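Long-range contact in terminal oxygenase component of carbazole 1,9a-dioxygenase (Sphingomonas, PDB 3GKQ), which probably uses a Rieske [2Fe-2S] cluster and a mononuclear non-heme iron to add dioxygen to carbazole in the first step of its breakdown: residues A[275-280]-A[299-304]. Sequence-based numbering, arbitrary orientation.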
loop_
_atom_site.group_PDB
_atom_site.type_symbol
_atom_site.label_atom_id
_atom_site.label_comp_id
_atom_site.label_asym_id
_atom_site.label_seq_id
_atom_site.Cartn_x
_atom_site.Cartn_y
_atom_site.Cartn_z
ATOM N N PRO A 275 -23.379 -34.376 11.115
ATOM C CA PRO A 275 -23.333 -33.544 12.324
ATOM C C PRO A 275 -21.901 -33.074 12.562
ATOM O O PRO A 275 -20.957 -33.694 12.079
ATOM C CB PRO A 275 -23.807 -34.503 13.407
ATOM C CG PRO A 275 -23.146 -35.783 12.984
ATOM C CD PRO A 275 -23.382 -35.809 11.476
ATOM N N PHE A 276 -21.736 -31.987 13.307
ATOM C CA PHE A 276 -20.402 -31.461 13.578
ATOM C C PHE A 276 -20.524 -30.238 14.477
ATOM O O PHE A 276 -21.478 -29.467 14.354
ATOM C CB PHE A 276 -19.719 -31.087 12.253
ATOM C CG PHE A 276 -18.244 -30.841 12.378
ATOM C CD1 PHE A 276 -17.761 -29.593 12.763
ATOM C CD2 PHE A 276 -17.339 -31.881 12.181
ATOM C CE1 PHE A 276 -16.399 -29.387 12.949
ATOM C CE2 PHE A 276 -15.968 -31.683 12.367
ATOM C CZ PHE A 276 -15.499 -30.438 12.755
ATOM N N PRO A 277 -19.566 -30.038 15.398
ATOM C CA PRO A 277 -18.371 -30.843 15.688
ATOM C C PRO A 277 -18.658 -32.023 16.622
ATOM O O PRO A 277 -17.744 -32.606 17.207
ATOM C CB PRO A 277 -17.440 -29.830 16.331
ATOM C CG PRO A 277 -18.399 -29.023 17.158
ATOM C CD PRO A 277 -19.564 -28.804 16.206
ATOM N N ASP A 278 -19.934 -32.360 16.760
ATOM C CA ASP A 278 -20.352 -33.459 17.620
ATOM C C ASP A 278 -21.633 -34.038 17.047
ATOM O O ASP A 278 -22.390 -33.337 16.372
ATOM C CB ASP A 278 -20.585 -32.953 19.051
ATOM C CG ASP A 278 -20.927 -34.075 20.023
ATOM O OD1 ASP A 278 -22.109 -34.485 20.082
ATOM O OD2 ASP A 278 -20.005 -34.554 20.714
ATOM N N PRO A 279 -21.888 -35.333 17.288
ATOM C CA PRO A 279 -23.101 -35.972 16.774
ATOM C C PRO A 279 -24.387 -35.254 17.186
ATOM O O PRO A 279 -25.433 -35.440 16.567
ATOM C CB PRO A 279 -23.010 -37.384 17.351
ATOM C CG PRO A 279 -21.535 -37.634 17.357
ATOM C CD PRO A 279 -20.989 -36.329 17.900
ATOM N N THR A 280 -24.309 -34.432 18.229
ATOM C CA THR A 280 -25.486 -33.707 18.706
ATOM C C THR A 280 -25.549 -32.275 18.181
ATOM O O THR A 280 -26.409 -31.498 18.597
ATOM C CB THR A 280 -25.510 -33.630 20.243
ATOM O OG1 THR A 280 -24.387 -32.860 20.694
ATOM C CG2 THR A 280 -25.443 -35.035 20.853
ATOM N N GLN A 299 -19.572 -18.490 11.781
ATOM C CA GLN A 299 -19.678 -19.888 12.202
ATOM C C GLN A 299 -20.850 -20.070 13.154
ATOM O O GLN A 299 -20.831 -19.534 14.258
ATOM C CB GLN A 299 -18.407 -20.316 12.930
ATOM C CG GLN A 299 -17.149 -20.272 12.105
ATOM C CD GLN A 299 -15.910 -20.387 12.962
ATOM O OE1 GLN A 299 -15.542 -19.448 13.671
ATOM N NE2 GLN A 299 -15.263 -21.548 12.914
ATOM N N MET A 300 -21.858 -20.829 12.734
ATOM C CA MET A 300 -23.024 -21.066 13.577
ATOM C C MET A 300 -23.130 -22.539 13.955
ATOM O O MET A 300 -22.885 -23.423 13.131
ATOM C CB MET A 300 -24.319 -20.664 12.856
ATOM C CG MET A 300 -24.307 -19.289 12.192
ATOM S SD MET A 300 -23.863 -17.951 13.291
ATOM C CE MET A 300 -25.333 -17.867 14.335
ATOM N N LEU A 301 -23.486 -22.797 15.209
ATOM C CA LEU A 301 -23.674 -24.160 15.689
ATOM C C LEU A 301 -25.127 -24.283 16.123
ATOM O O LEU A 301 -25.640 -23.442 16.865
ATOM C CB LEU A 301 -22.748 -24.472 16.870
ATOM C CG LEU A 301 -21.255 -24.619 16.561
ATOM C CD1 LEU A 301 -20.536 -25.107 17.801
ATOM C CD2 LEU A 301 -21.046 -25.604 15.413
ATOM N N GLY A 302 -25.796 -25.320 15.642
ATOM C CA GLY A 302 -27.186 -25.505 16.002
ATOM C C GLY A 302 -27.442 -26.833 16.682
ATOM O O GLY A 302 -26.745 -27.819 16.429
ATOM N N ARG A 303 -28.439 -26.849 17.559
ATOM C CA ARG A 303 -28.822 -28.063 18.272
ATOM C C ARG A 303 -30.325 -28.080 18.472
ATOM O O ARG A 303 -30.909 -27.104 18.947
ATOM C CB ARG A 303 -28.136 -28.150 19.638
ATOM C CG ARG A 303 -28.688 -29.283 20.510
ATOM C CD ARG A 303 -27.989 -29.367 21.857
ATOM N NE ARG A 303 -26.652 -29.941 21.737
ATOM C CZ ARG A 303 -25.750 -29.948 22.713
ATOM N NH1 ARG A 303 -26.036 -29.408 23.893
ATOM N NH2 ARG A 303 -24.558 -30.497 22.508
ATOM N N ARG A 304 -30.946 -29.190 18.094
ATOM C CA ARG A 304 -32.385 -29.353 18.249
ATOM C C ARG A 304 -32.688 -29.357 19.749
ATOM O O ARG A 304 -32.115 -30.148 20.498
ATOM C CB ARG A 304 -32.827 -30.671 17.608
ATOM C CG ARG A 304 -34.266 -31.045 17.885
ATOM C CD ARG A 304 -34.676 -32.310 17.143
ATOM N NE ARG A 304 -36.049 -32.690 17.465
ATOM C CZ ARG A 304 -36.712 -33.678 16.871
ATOM N NH1 ARG A 304 -36.128 -34.393 15.916
ATOM N NH2 ARG A 304 -37.964 -33.951 17.229
#
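Leu301 points its branched end at the ring of Pro277, tip to tip, with CD2 3.6 Å from Pro277 CD and its other methyl slightly farther from the same carbon. A branched aliphatic chain suits this buried place, since it fills the concave side of the loop without bringing in a polar group. Pro277 follows a cis peptide bond that bends the chain sharply, and its CB lies over one face of the Phe276 ring, offset toward the rim. Farther along, Asp278 OD1 closes an Asx turn by accepting from Thr280 N at 2.9 Å through its anti lone pair, and the Thr280 hydroxyl donates to the same oxygen from above the carboxylate plane. With its proton so used, OG1 accepts from Arg303 NH2 at 3.0 Å, a rather bent bond (138°). The Arg303 chain, bent at chi3 (-75°), lies alongside Thr280; its length and several N-H groups suit the place, since NH2 also forms its stronger bond, a salt bridge to Glu317 of helix 308-328. An alanine at Arg303 would probably leave Thr280 and Glu317 without this shared partner and loosen the loop's exposed end. The loop joins strands 270-274 and 282-289 of the antiparallel catalytic-domain sheet, the side chain of Phe276 lying about 7 Å from a bound Fe(II) ion, while Trp322 of helix 308-328 packs against both Pro277 and Leu301, and strand 282-289 pairs with strand 294-304.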